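Local atomic coordinates of NO-binding heme-dependent sensor protein (Shewanella oneidensis, PDB entry 4U9J), a protein that probably binds nitric oxide at a heme and acts as its sensor, here carrying manganese protoporphyrin IX in place of heme. Residues 2-7 and 108-113; 72-77 and 143-148; 116-121 and 128-133. The protein carries 3 engineered substitutions. One frame throughout, in Å; residues are numbered along the deposited sequence.

The chain opens at the start of helix 3-17, and interaction 1 brings that end against the exit of helix 98-109, closing a loop of about a hundred residues that contains helices and no strand. Helix 62-80 leaves from inside this loop to meet helix 139-152 in interaction 2, so the two loops cross. Interaction 3 is a hairpin that closes over a short turn, follows interaction 1 in series and nests inside the loop of interaction 2. Ile5 packs on Leu73 and Ile4 on Leu77 to join interactions 1 and 2, while Leu146 touches Leu130 to join 2 and 3. All three contacts border the manganese porphyrin, tying helices and sheet together around it.

Interaction 1 (2-7 and 108-113); sequences KGIIFN and KLYHEP. With MNH (manganese protoporphyrin IX), chain C.
Lys2 spends its buried ammonium on a backbone carbonyl: NZ donates to His111 O at 2.7 Å, in the carbonyl plane. Ser41 OG and Ala39 O also hydrogen-bond to NZ, so three oxygens grip it, none of them from a carboxylate. The chain bends once, at chi2 (-58°), and then runs straight, sliding past Tyr110 in the opposite direction with Lys2 CE 3.9 Å from Tyr110 CB. At its other end the same residue holds the porphyrin. Lys2 N, at the N-cap of its helix, gives a nearly straight bond (169°) to propionate O1D at 2.8 Å, and the positive end of the helix dipole probably favours that anion. Pro113 closes in on the second oxygen of that propionate, its CA 3.4 Å from O2D. A methionine in place of Lys2 would probably leave His111 O without its donor and the 108-113 segment less firmly tied to the N terminus. Ile4 CD1 lies 3.5 Å from Tyr110 OH, which is hydrogen-bonded to His81 NE2. Helix 3-17 thus sits with Ile4 and Ile5 against helix 62-80, while Pro113 folds back onto Val106 of helix 98-109.

Interaction 2 (72-77 and 143-148); sequences FLFNGL and EGLLFG. With MNH (manganese protoporphyrin IX), chain C.
Phe74 and Gly148 mark the point where the two helices press together, their CA atoms 5.1 Å apart. The axes approach to 7.6 Å and cross at -61°, a closeness that Gly148 permits, because a beta carbon there would run into Phe74 CB. The Phe74 ring, with CG anti to the backbone N (chi1 -177°), lies across the backbone of the other helix: its CD2 is 3.6 Å from Leu145 O and its CD1 3.7 Å from Gly148 O. No hydrogen bond spans the contact. Leu145 CD2 sits in a notch of helix 62-80, 3.6 Å from Phe74 N. The leucine pairs nearer the porphyrin are more widely spaced, with Leu73 CG and Leu77 CD1 each 4.0 Å from Leu145 CD2. The two branches of Leu145 divide the work: CD2 goes to helix 62-80, while CD1 reaches the macrocycle, 3.6 Å from CHB. Leu77 CD1 joins it over the ring at 3.6 Å from the pyrrole nitrogen NC, so these leucines line what is probably the distal pocket, as in H-NOX relatives, where gas binds opposite the axial histidine. Asn75, by contrast, turns its end away from the partner helix toward solvent. Behind this contact, helix 139-152 rests Leu146 and Phe147 on Ile159 of strand 156-163, and helix 62-80 sets Phe72 and Leu73 against Val8 of helix 3-17.

Interaction 3 (116-121 and 128-133); sequences PHINGQ and IALRYS. With MNH (manganese protoporphyrin IX), chain C.
Ile118 meets Leu130 and Tyr132 on the inner face of a beta hairpin, strands 117-123 and 127-133, which forms one margin of the four-stranded antiparallel sheet of this H-NOX fold. His117, Asn119 and Gln121 form hydrogen-bonded pairs with Ser133, Arg131 and Ala129, each through two backbone bonds, and these fix the register. Between them come the non-hydrogen-bonded pairs Ile118 with Tyr132 and Gly120 with Leu130. Gly120 offers a hollow, and Leu130 fills it: CD1 comes to 3.7 Å from Gly120 CA and also presses on Ile118 CG2, a tight 3.5 Å. Further along, Pro116 is the bump. Its ring crosses Tyr132 at about a right angle and sets CB 3.4 Å from Tyr132 CE2, lying against both the phenol and the propionate oxygen O2A that it binds; Pro116 also touches His103, the axial ligand. On the opposite face of the sheet, Gln121 NE2 gives an almost straight bond (177°) to a lone pair of Asn119 OD1, joining two amide side chains of one strand. The inner face continues onto helix 91-96, where Ile128 and Leu130 pack on Val95. Tyr132 begins the tyrosine-serine-arginine set completed by Ser134 and Arg136, all three bound to the porphyrin. With CG anti to the backbone N (chi1 167°), the ring reaches toward the propionate, where O2A lies in the plane of the ring and takes a hydrogen bond from Tyr132 OH at 2.5 Å.

Interaction 1 (2-7 and 108-113)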
loop_
_atom_site.group_PDB
_atom_site.type_symbol
_atom_site.label_atom_id
_atom_site.label_comp_id
_atom_site.label_asym_id
_atom_site.label_seq_id
_atom_site.Cartn_x
_atom_site.Cartn_y
_atom_site.Cartn_z
ATOM N N LYS A 2 0.269 4.141 11.491
ATOM C CA LYS A 2 1.159 3.315 12.334
ATOM C C LYS A 2 2.607 3.472 11.940
ATOM O O LYS A 2 2.966 3.622 10.768
ATOM C CB LYS A 2 0.739 1.835 12.267
ATOM C CG LYS A 2 -0.620 1.546 12.973
ATOM C CD LYS A 2 -0.613 1.952 14.411
ATOM C CE LYS A 2 -1.851 1.501 15.073
ATOM N NZ LYS A 2 -1.866 1.903 16.518
ATOM N N GLY A 3 3.438 3.391 12.972
ATOM C CA GLY A 3 4.878 3.482 12.848
ATOM C C GLY A 3 5.402 2.569 11.753
ATOM O O GLY A 3 6.339 2.946 11.051
ATOM N N ILE A 4 4.813 1.385 11.611
ATOM C CA ILE A 4 5.325 0.464 10.650
ATOM C C ILE A 4 5.320 1.050 9.239
ATOM O O ILE A 4 6.256 0.782 8.467
ATOM C CB ILE A 4 4.563 -0.847 10.623
ATOM C CG1 ILE A 4 5.156 -1.752 9.534
ATOM C CG2 ILE A 4 3.098 -0.619 10.376
ATOM C CD1 ILE A 4 4.973 -3.112 9.789
ATOM N N ILE A 5 4.333 1.893 8.910
ATOM C CA ILE A 5 4.304 2.496 7.595
ATOM C C ILE A 5 5.519 3.439 7.412
ATOM O O ILE A 5 6.196 3.435 6.361
ATOM C CB ILE A 5 3.010 3.263 7.348
ATOM C CG1 ILE A 5 1.815 2.350 7.605
ATOM C CG2 ILE A 5 3.004 3.870 5.930
ATOM C CD1 ILE A 5 1.771 1.053 6.830
ATOM N N PHE A 6 5.775 4.257 8.421
ATOM C CA PHE A 6 6.960 5.099 8.469
ATOM C C PHE A 6 8.268 4.301 8.435
ATOM O O PHE A 6 9.266 4.782 7.908
ATOM C CB PHE A 6 6.975 5.956 9.749
ATOM C CG PHE A 6 5.887 7.003 9.812
ATOM C CD1 PHE A 6 4.643 6.677 10.305
ATOM C CD2 PHE A 6 6.132 8.327 9.418
ATOM C CE1 PHE A 6 3.652 7.635 10.392
ATOM C CE2 PHE A 6 5.143 9.278 9.481
ATOM C CZ PHE A 6 3.912 8.950 9.941
ATOM N N ASN A 7 8.311 3.132 9.081
ATOM C CA ASN A 7 9.548 2.372 9.082
ATOM C C ASN A 7 9.870 1.813 7.689
ATOM O O ASN A 7 11.010 1.809 7.259
ATOM C CB ASN A 7 9.506 1.202 10.061
ATOM C CG ASN A 7 9.252 1.606 11.506
ATOM O OD1 ASN A 7 8.625 0.821 12.229
ATOM N ND2 ASN A 7 9.774 2.747 11.960
ATOM N N LYS A 108 -6.377 -7.195 15.205
ATOM C CA LYS A 108 -5.908 -7.951 16.356
ATOM C C LYS A 108 -4.460 -7.680 16.690
ATOM O O LYS A 108 -4.085 -7.740 17.830
ATOM C CB LYS A 108 -6.099 -9.441 16.140
ATOM C CG LYS A 108 -7.536 -9.813 15.741
ATOM C CD LYS A 108 -7.709 -11.314 15.614
ATOM C CE LYS A 108 -9.072 -11.706 14.944
ATOM N NZ LYS A 108 -9.069 -13.208 14.487
ATOM N N LEU A 109 -3.664 -7.310 15.709
ATOM C CA LEU A 109 -2.257 -7.021 15.939
ATOM C C LEU A 109 -1.945 -5.632 16.452
ATOM O O LEU A 109 -0.962 -5.470 17.178
ATOM C CB LEU A 109 -1.472 -7.233 14.631
ATOM C CG LEU A 109 -1.292 -8.699 14.143
ATOM C CD1 LEU A 109 -0.937 -8.706 12.690
ATOM C CD2 LEU A 109 -0.268 -9.425 14.854
ATOM N N TYR A 110 -2.740 -4.636 16.037
ATOM C CA TYR A 110 -2.476 -3.243 16.341
ATOM C C TYR A 110 -3.663 -2.666 17.099
ATOM O O TYR A 110 -4.793 -3.009 16.849
ATOM C CB TYR A 110 -2.255 -2.403 15.072
ATOM C CG TYR A 110 -1.043 -2.764 14.249
ATOM C CD1 TYR A 110 -1.106 -3.742 13.298
ATOM C CD2 TYR A 110 0.183 -2.124 14.437
ATOM C CE1 TYR A 110 0.040 -4.114 12.547
ATOM C CE2 TYR A 110 1.317 -2.487 13.696
ATOM C CZ TYR A 110 1.230 -3.481 12.759
ATOM O OH TYR A 110 2.338 -3.867 12.018
ATOM N N HIS A 111 -3.407 -1.797 18.047
ATOM C CA HIS A 111 -4.481 -1.047 18.627
ATOM C C HIS A 111 -5.034 0.067 17.721
ATOM O O HIS A 111 -4.300 0.962 17.315
ATOM C CB HIS A 111 -3.969 -0.456 19.891
ATOM C CG HIS A 111 -4.969 0.357 20.624
ATOM N ND1 HIS A 111 -5.911 -0.215 21.451
ATOM C CD2 HIS A 111 -5.167 1.695 20.677
ATOM C CE1 HIS A 111 -6.615 0.744 22.034
ATOM N NE2 HIS A 111 -6.192 1.907 21.574
ATOM N N GLU A 112 -6.311 -0.062 17.377
ATOM C CA GLU A 112 -7.070 0.945 16.590
ATOM C C GLU A 112 -6.336 1.451 15.362
ATOM O O GLU A 112 -6.112 2.628 15.231
ATOM C CB GLU A 112 -7.469 2.141 17.492
ATOM C CG GLU A 112 -8.518 1.686 18.554
ATOM C CD GLU A 112 -8.932 2.769 19.552
ATOM O OE1 GLU A 112 -8.466 3.941 19.430
ATOM O OE2 GLU A 112 -9.693 2.471 20.530
ATOM N N PRO A 113 -5.996 0.546 14.451
ATOM C CA PRO A 113 -5.381 0.990 13.211
ATOM C C PRO A 113 -6.440 1.784 12.383
ATOM O O PRO A 113 -7.620 1.642 12.635
ATOM C CB PRO A 113 -4.964 -0.323 12.536
ATOM C CG PRO A 113 -6.085 -1.243 12.922
ATOM C CD PRO A 113 -6.414 -0.863 14.364
HETATM MN MN MNH C . -3.264 -2.846 4.291
HETATM C CHA MNH C . -3.043 0.121 5.598
HETATM C CHB MNH C . -4.434 -1.596 1.530
HETATM C CHC MNH C . -2.127 -5.520 2.497
HETATM C CHD MNH C . -1.503 -4.062 6.816
HETATM N NA MNH C . -3.770 -0.887 3.682
HETATM C C1A MNH C . -3.545 0.292 4.340
HETATM C C2A MNH C . -3.838 1.427 3.449
HETATM C C3A MNH C . -4.141 0.943 2.213
HETATM C C4A MNH C . -4.117 -0.517 2.388
HETATM C CMA MNH C . -4.463 1.603 0.882
HETATM C CAA MNH C . -3.626 2.882 3.924
HETATM C CBA MNH C . -4.794 3.518 4.684
HETATM C CGA MNH C . -6.089 3.896 4.008
HETATM O O1A MNH C . -7.068 4.300 4.678
HETATM O O2A MNH C . -6.066 3.705 2.762
HETATM N NB MNH C . -3.575 -3.677 2.298
HETATM C C1B MNH C . -4.010 -2.906 1.177
HETATM C C2B MNH C . -4.022 -3.588 -0.108
HETATM C C3B MNH C . -3.363 -4.700 0.357
HETATM C C4B MNH C . -2.978 -4.744 1.736
HETATM C CMB MNH C . -4.631 -3.039 -1.415
HETATM C CAB MNH C . -2.957 -5.841 -0.483
HETATM C CBB MNH C . -2.510 -5.994 -1.858
HETATM N NC MNH C . -1.956 -4.588 4.615
HETATM C C1C MNH C . -1.603 -5.622 3.740
HETATM C C2C MNH C . -0.725 -6.640 4.325
HETATM C C3C MNH C . -0.586 -6.160 5.558
HETATM C C4C MNH C . -1.325 -4.949 5.764
HETATM C CMC MNH C . -0.123 -7.877 3.619
HETATM C CAC MNH C . 0.204 -6.770 6.645
HETATM C CBC MNH C . -0.349 -7.820 7.435
HETATM N ND MNH C . -2.596 -2.202 6.153
HETATM C C1D MNH C . -1.798 -2.743 7.138
HETATM C C2D MNH C . -1.392 -1.779 8.212
HETATM C C3D MNH C . -1.877 -0.583 7.758
HETATM C C4D MNH C . -2.529 -0.809 6.504
HETATM C CMD MNH C . -0.610 -2.184 9.412
HETATM C CAD MNH C . -1.773 0.777 8.421
HETATM C CBD MNH C . -2.868 1.049 9.433
HETATM C CGD MNH C . -2.636 2.377 10.165
HETATM O O1D MNH C . -1.682 3.092 9.798
HETATM O O2D MNH C . -3.342 2.763 11.167
#

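Interaction 2 (72-77 and 143-148)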
loop_
_atom_site.group_PDB
_atom_site.type_symbol
_atom_site.label_atom_id
_atom_site.label_comp_id
_atom_site.label_asym_id
_atom_site.label_seq_id
_atom_site.Cartn_x
_atom_site.Cartn_y
_atom_site.Cartn_z
ATOM N N PHE A 72 6.691 -1.002 -2.869
ATOM C CA PHE A 72 7.687 -1.286 -1.852
ATOM C C PHE A 72 7.080 -1.763 -0.508
ATOM O O PHE A 72 7.590 -2.629 0.153
ATOM C CB PHE A 72 8.487 -0.012 -1.618
ATOM C CG PHE A 72 9.772 -0.224 -0.834
ATOM C CD1 PHE A 72 9.788 -0.076 0.540
ATOM C CD2 PHE A 72 10.968 -0.496 -1.489
ATOM C CE1 PHE A 72 10.995 -0.263 1.281
ATOM C CE2 PHE A 72 12.157 -0.681 -0.788
ATOM C CZ PHE A 72 12.178 -0.560 0.613
ATOM N N LEU A 73 5.993 -1.138 -0.119
ATOM C CA LEU A 73 5.308 -1.411 1.123
ATOM C C LEU A 73 4.757 -2.819 1.198
ATOM O O LEU A 73 4.721 -3.373 2.318
ATOM C CB LEU A 73 4.162 -0.387 1.348
ATOM C CG LEU A 73 3.322 -0.407 2.620
ATOM C CD1 LEU A 73 4.180 -0.257 3.869
ATOM C CD2 LEU A 73 2.269 0.716 2.554
ATOM N N PHE A 74 4.347 -3.405 0.062
ATOM C CA PHE A 74 3.781 -4.720 0.159
ATOM C C PHE A 74 4.841 -5.647 0.706
ATOM O O PHE A 74 4.545 -6.444 1.568
ATOM C CB PHE A 74 3.247 -5.306 -1.144
ATOM C CG PHE A 74 2.611 -6.652 -0.940
ATOM C CD1 PHE A 74 3.369 -7.827 -0.973
ATOM C CD2 PHE A 74 1.291 -6.735 -0.595
ATOM C CE1 PHE A 74 2.802 -9.064 -0.692
ATOM C CE2 PHE A 74 0.702 -7.969 -0.336
ATOM C CZ PHE A 74 1.463 -9.143 -0.392
ATOM N N ASN A 75 6.071 -5.558 0.230
ATOM C CA ASN A 75 7.086 -6.480 0.693
ATOM C C ASN A 75 7.499 -6.148 2.133
ATOM O O ASN A 75 7.826 -7.030 2.921
ATOM C CB ASN A 75 8.277 -6.441 -0.244
ATOM C CG ASN A 75 9.407 -7.351 0.202
ATOM O OD1 ASN A 75 9.197 -8.533 0.608
ATOM N ND2 ASN A 75 10.647 -6.806 0.166
ATOM N N GLY A 76 7.437 -4.867 2.479
ATOM C CA GLY A 76 7.726 -4.428 3.843
ATOM C C GLY A 76 6.723 -4.992 4.827
ATOM O O GLY A 76 7.126 -5.494 5.869
ATOM N N LEU A 77 5.458 -5.039 4.436
ATOM C CA LEU A 77 4.420 -5.602 5.262
ATOM C C LEU A 77 4.504 -7.132 5.244
ATOM O O LEU A 77 4.430 -7.762 6.335
ATOM C CB LEU A 77 3.037 -5.128 4.820
ATOM C CG LEU A 77 2.703 -3.635 5.025
ATOM C CD1 LEU A 77 1.414 -3.245 4.266
ATOM C CD2 LEU A 77 2.586 -3.265 6.490
ATOM N N GLU A 143 -3.107 0.829 -5.252
ATOM C CA GLU A 143 -2.599 0.315 -6.529
ATOM C C GLU A 143 -1.216 -0.272 -6.380
ATOM O O GLU A 143 -0.945 -1.368 -6.818
ATOM C CB GLU A 143 -2.533 1.388 -7.656
ATOM C CG GLU A 143 -3.789 1.525 -8.363
ATOM C CD GLU A 143 -3.625 2.222 -9.721
ATOM O OE1 GLU A 143 -4.581 2.934 -10.027
ATOM O OE2 GLU A 143 -2.637 2.045 -10.420
ATOM N N GLY A 144 -0.319 0.479 -5.784
ATOM C CA GLY A 144 1.028 -0.017 -5.560
ATOM C C GLY A 144 1.048 -1.310 -4.744
ATOM O O GLY A 144 1.772 -2.219 -5.078
ATOM N N LEU A 145 0.230 -1.394 -3.698
ATOM C CA LEU A 145 0.202 -2.590 -2.839
ATOM C C LEU A 145 -0.233 -3.809 -3.664
ATOM O O LEU A 145 0.301 -4.888 -3.465
ATOM C CB LEU A 145 -0.716 -2.409 -1.599
ATOM C CG LEU A 145 -0.044 -1.630 -0.500
ATOM C CD1 LEU A 145 -1.057 -0.960 0.425
ATOM C CD2 LEU A 145 0.815 -2.561 0.340
ATOM N N LEU A 146 -1.141 -3.603 -4.622
ATOM C CA LEU A 146 -1.630 -4.689 -5.468
ATOM C C LEU A 146 -0.549 -5.115 -6.416
ATOM O O LEU A 146 -0.380 -6.314 -6.649
ATOM C CB LEU A 146 -2.869 -4.279 -6.219
ATOM C CG LEU A 146 -4.078 -4.111 -5.323
ATOM C CD1 LEU A 146 -5.109 -3.340 -6.084
ATOM C CD2 LEU A 146 -4.666 -5.423 -4.942
ATOM N N PHE A 147 0.217 -4.148 -6.936
ATOM C CA PHE A 147 1.339 -4.506 -7.791
ATOM C C PHE A 147 2.412 -5.251 -6.986
ATOM O O PHE A 147 3.094 -6.167 -7.519
ATOM C CB PHE A 147 1.949 -3.276 -8.503
ATOM C CG PHE A 147 1.105 -2.767 -9.666
ATOM C CD1 PHE A 147 1.054 -3.447 -10.856
ATOM C CD2 PHE A 147 0.388 -1.614 -9.551
ATOM C CE1 PHE A 147 0.275 -2.995 -11.906
ATOM C CE2 PHE A 147 -0.389 -1.146 -10.594
ATOM C CZ PHE A 147 -0.443 -1.850 -11.776
ATOM N N GLY A 148 2.612 -4.846 -5.743
ATOM C CA GLY A 148 3.497 -5.594 -4.839
ATOM C C GLY A 148 3.067 -7.033 -4.563
ATOM O O GLY A 148 3.864 -7.959 -4.601
HETATM MN MN MNH C . -3.264 -2.846 4.291
HETATM C CHA MNH C . -3.043 0.121 5.598
HETATM C CHB MNH C . -4.434 -1.596 1.530
HETATM C CHC MNH C . -2.127 -5.520 2.497
HETATM C CHD MNH C . -1.503 -4.062 6.816
HETATM N NA MNH C . -3.770 -0.887 3.682
HETATM C C1A MNH C . -3.545 0.292 4.340
HETATM C C2A MNH C . -3.838 1.427 3.449
HETATM C C3A MNH C . -4.141 0.943 2.213
HETATM C C4A MNH C . -4.117 -0.517 2.388
HETATM C CMA MNH C . -4.463 1.603 0.882
HETATM C CAA MNH C . -3.626 2.882 3.924
HETATM C CBA MNH C . -4.794 3.518 4.684
HETATM C CGA MNH C . -6.089 3.896 4.008
HETATM O O1A MNH C . -7.068 4.300 4.678
HETATM O O2A MNH C . -6.066 3.705 2.762
HETATM N NB MNH C . -3.575 -3.677 2.298
HETATM C C1B MNH C . -4.010 -2.906 1.177
HETATM C C2B MNH C . -4.022 -3.588 -0.108
HETATM C C3B MNH C . -3.363 -4.700 0.357
HETATM C C4B MNH C . -2.978 -4.744 1.736
HETATM C CMB MNH C . -4.631 -3.039 -1.415
HETATM C CAB MNH C . -2.957 -5.841 -0.483
HETATM C CBB MNH C . -2.510 -5.994 -1.858
HETATM N NC MNH C . -1.956 -4.588 4.615
HETATM C C1C MNH C . -1.603 -5.622 3.740
HETATM C C2C MNH C . -0.725 -6.640 4.325
HETATM C C3C MNH C . -0.586 -6.160 5.558
HETATM C C4C MNH C . -1.325 -4.949 5.764
HETATM C CMC MNH C . -0.123 -7.877 3.619
HETATM C CAC MNH C . 0.204 -6.770 6.645
HETATM C CBC MNH C . -0.349 -7.820 7.435
HETATM N ND MNH C . -2.596 -2.202 6.153
HETATM C C1D MNH C . -1.798 -2.743 7.138
HETATM C C2D MNH C . -1.392 -1.779 8.212
HETATM C C3D MNH C . -1.877 -0.583 7.758
HETATM C C4D MNH C . -2.529 -0.809 6.504
HETATM C CMD MNH C . -0.610 -2.184 9.412
HETATM C CAD MNH C . -1.773 0.777 8.421
HETATM C CBD MNH C . -2.868 1.049 9.433
HETATM C CGD MNH C . -2.636 2.377 10.165
HETATM O O1D MNH C . -1.682 3.092 9.798
HETATM O O2D MNH C . -3.342 2.763 11.167
#

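Interaction 3 (116-121 and 128-133)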
loop_
_atom_site.group_PDB
_atom_site.type_symbol
_atom_site.label_atom_id
_atom_site.label_comp_id
_atom_site.label_asym_id
_atom_site.label_seq_id
_atom_site.Cartn_x
_atom_site.Cartn_y
_atom_site.Cartn_z
ATOM N N PRO A 116 -8.471 1.258 5.339
ATOM C CA PRO A 116 -9.550 1.561 4.380
ATOM C C PRO A 116 -10.683 0.554 4.482
ATOM O O PRO A 116 -10.533 -0.519 5.055
ATOM C CB PRO A 116 -8.862 1.437 3.030
ATOM C CG PRO A 116 -7.910 0.288 3.234
ATOM C CD PRO A 116 -7.384 0.501 4.697
ATOM N N HIS A 117 -11.807 0.877 3.872
ATOM C CA HIS A 117 -12.836 -0.101 3.585
ATOM C C HIS A 117 -12.659 -0.693 2.160
ATOM O O HIS A 117 -12.551 0.034 1.210
ATOM C CB HIS A 117 -14.238 0.510 3.737
ATOM C CG HIS A 117 -15.312 -0.517 3.628
ATOM N ND1 HIS A 117 -15.782 -1.211 4.720
ATOM C CD2 HIS A 117 -15.918 -1.065 2.548
ATOM C CE1 HIS A 117 -16.690 -2.084 4.329
ATOM N NE2 HIS A 117 -16.783 -2.024 3.013
ATOM N N ILE A 118 -12.632 -2.015 2.050
ATOM C CA ILE A 118 -12.369 -2.711 0.825
ATOM C C ILE A 118 -13.357 -3.840 0.625
ATOM O O ILE A 118 -13.731 -4.545 1.552
ATOM C CB ILE A 118 -10.914 -3.228 0.787
ATOM C CG1 ILE A 118 -10.000 -1.995 0.658
ATOM C CG2 ILE A 118 -10.658 -4.146 -0.472
ATOM C CD1 ILE A 118 -8.554 -2.293 0.613
ATOM N N ASN A 119 -13.858 -3.958 -0.585
ATOM C CA ASN A 119 -14.634 -5.104 -0.995
ATOM C C ASN A 119 -14.214 -5.548 -2.413
ATOM O O ASN A 119 -14.182 -4.740 -3.342
ATOM C CB ASN A 119 -16.130 -4.813 -0.933
ATOM C CG ASN A 119 -16.952 -6.030 -1.235
ATOM O OD1 ASN A 119 -17.315 -6.273 -2.377
ATOM N ND2 ASN A 119 -17.163 -6.862 -0.232
ATOM N N GLY A 120 -13.902 -6.839 -2.549
ATOM C CA GLY A 120 -13.484 -7.451 -3.804
ATOM C C GLY A 120 -14.577 -8.335 -4.342
ATOM O O GLY A 120 -15.257 -9.022 -3.583
ATOM N N GLN A 121 -14.792 -8.249 -5.644
ATOM C CA GLN A 121 -15.752 -9.090 -6.333
ATOM C C GLN A 121 -15.038 -9.762 -7.488
ATOM O O GLN A 121 -14.433 -9.085 -8.290
ATOM C CB GLN A 121 -16.967 -8.302 -6.884
ATOM C CG GLN A 121 -17.869 -7.654 -5.816
ATOM C CD GLN A 121 -18.598 -8.712 -4.990
ATOM O OE1 GLN A 121 -19.136 -9.647 -5.554
ATOM N NE2 GLN A 121 -18.607 -8.560 -3.668
ATOM N N ILE A 128 -10.866 -8.874 -11.186
ATOM C CA ILE A 128 -11.381 -8.564 -9.876
ATOM C C ILE A 128 -11.787 -7.066 -9.805
ATOM O O ILE A 128 -11.025 -6.189 -10.213
ATOM C CB ILE A 128 -10.347 -8.825 -8.781
ATOM C CG1 ILE A 128 -9.685 -10.181 -8.979
ATOM C CG2 ILE A 128 -10.992 -8.619 -7.404
ATOM C CD1 ILE A 128 -8.441 -10.353 -8.098
ATOM N N ALA A 129 -12.977 -6.790 -9.287
ATOM C CA ALA A 129 -13.420 -5.424 -9.058
ATOM C C ALA A 129 -13.201 -5.161 -7.600
ATOM O O ALA A 129 -13.888 -5.734 -6.750
ATOM C CB ALA A 129 -14.853 -5.250 -9.429
ATOM N N LEU A 130 -12.185 -4.375 -7.303
ATOM C CA LEU A 130 -11.890 -4.008 -5.940
ATOM C C LEU A 130 -12.385 -2.585 -5.609
ATOM O O LEU A 130 -11.898 -1.610 -6.147
ATOM C CB LEU A 130 -10.389 -4.131 -5.717
ATOM C CG LEU A 130 -9.964 -4.176 -4.241
ATOM C CD1 LEU A 130 -10.394 -5.500 -3.648
ATOM C CD2 LEU A 130 -8.452 -4.094 -4.030
ATOM N N ARG A 131 -13.385 -2.465 -4.749
ATOM C CA ARG A 131 -13.914 -1.184 -4.291
ATOM C C ARG A 131 -13.185 -0.714 -3.042
ATOM O O ARG A 131 -13.127 -1.426 -2.045
ATOM C CB ARG A 131 -15.397 -1.301 -4.014
ATOM C CG ARG A 131 -16.181 0.028 -3.831
ATOM C CD ARG A 131 -17.669 -0.270 -3.571
ATOM N NE ARG A 131 -18.539 0.904 -3.489
ATOM C CZ ARG A 131 -18.548 1.707 -2.430
ATOM N NH1 ARG A 131 -17.688 1.492 -1.443
ATOM N NH2 ARG A 131 -19.337 2.757 -2.386
ATOM N N TYR A 132 -12.641 0.499 -3.103
ATOM C CA TYR A 132 -11.829 1.091 -2.044
ATOM C C TYR A 132 -12.504 2.370 -1.581
ATOM O O TYR A 132 -12.957 3.173 -2.397
ATOM C CB TYR A 132 -10.435 1.408 -2.571
ATOM C CG TYR A 132 -9.594 2.286 -1.688
ATOM C CD1 TYR A 132 -9.668 3.671 -1.761
ATOM C CD2 TYR A 132 -8.706 1.748 -0.784
ATOM C CE1 TYR A 132 -8.885 4.470 -0.931
ATOM C CE2 TYR A 132 -7.900 2.556 0.014
ATOM C CZ TYR A 132 -8.007 3.899 -0.038
ATOM O OH TYR A 132 -7.215 4.730 0.754
ATOM N N SER A 133 -12.473 2.594 -0.284
ATOM C CA SER A 133 -13.098 3.737 0.360
ATOM C C SER A 133 -12.250 4.122 1.573
ATOM O O SER A 133 -11.991 3.274 2.390
ATOM C CB SER A 133 -14.487 3.368 0.818
ATOM O OG SER A 133 -15.178 4.521 0.735
HETATM MN MN MNH C . -3.264 -2.846 4.291
HETATM C CHA MNH C . -3.043 0.121 5.598
HETATM C CHB MNH C . -4.434 -1.596 1.530
HETATM C CHC MNH C . -2.127 -5.520 2.497
HETATM C CHD MNH C . -1.503 -4.062 6.816
HETATM N NA MNH C . -3.770 -0.887 3.682
HETATM C C1A MNH C . -3.545 0.292 4.340
HETATM C C2A MNH C . -3.838 1.427 3.449
HETATM C C3A MNH C . -4.141 0.943 2.213
HETATM C C4A MNH C . -4.117 -0.517 2.388
HETATM C CMA MNH C . -4.463 1.603 0.882
HETATM C CAA MNH C . -3.626 2.882 3.924
HETATM C CBA MNH C . -4.794 3.518 4.684
HETATM C CGA MNH C . -6.089 3.896 4.008
HETATM O O1A MNH C . -7.068 4.300 4.678
HETATM O O2A MNH C . -6.066 3.705 2.762
HETATM N NB MNH C . -3.575 -3.677 2.298
HETATM C C1B MNH C . -4.010 -2.906 1.177
HETATM C C2B MNH C . -4.022 -3.588 -0.108
HETATM C C3B MNH C . -3.363 -4.700 0.357
HETATM C C4B MNH C . -2.978 -4.744 1.736
HETATM C CMB MNH C . -4.631 -3.039 -1.415
HETATM C CAB MNH C . -2.957 -5.841 -0.483
HETATM C CBB MNH C . -2.510 -5.994 -1.858
HETATM N NC MNH C . -1.956 -4.588 4.615
HETATM C C1C MNH C . -1.603 -5.622 3.740
HETATM C C2C MNH C . -0.725 -6.640 4.325
HETATM C C3C MNH C . -0.586 -6.160 5.558
HETATM C C4C MNH C . -1.325 -4.949 5.764
HETATM C CMC MNH C . -0.123 -7.877 3.619
HETATM C CAC MNH C . 0.204 -6.770 6.645
HETATM C CBC MNH C . -0.349 -7.820 7.435
HETATM N ND MNH C . -2.596 -2.202 6.153
HETATM C C1D MNH C . -1.798 -2.743 7.138
HETATM C C2D MNH C . -1.392 -1.779 8.212
HETATM C C3D MNH C . -1.877 -0.583 7.758
HETATM C C4D MNH C . -2.529 -0.809 6.504
HETATM C CMD MNH C . -0.610 -2.184 9.412
HETATM C CAD MNH C . -1.773 0.777 8.421
HETATM C CBD MNH C . -2.868 1.049 9.433
HETATM C CGD MNH C . -2.636 2.377 10.165
HETATM O O1D MNH C . -1.682 3.092 9.798
HETATM O O2D MNH C . -3.342 2.763 11.167
#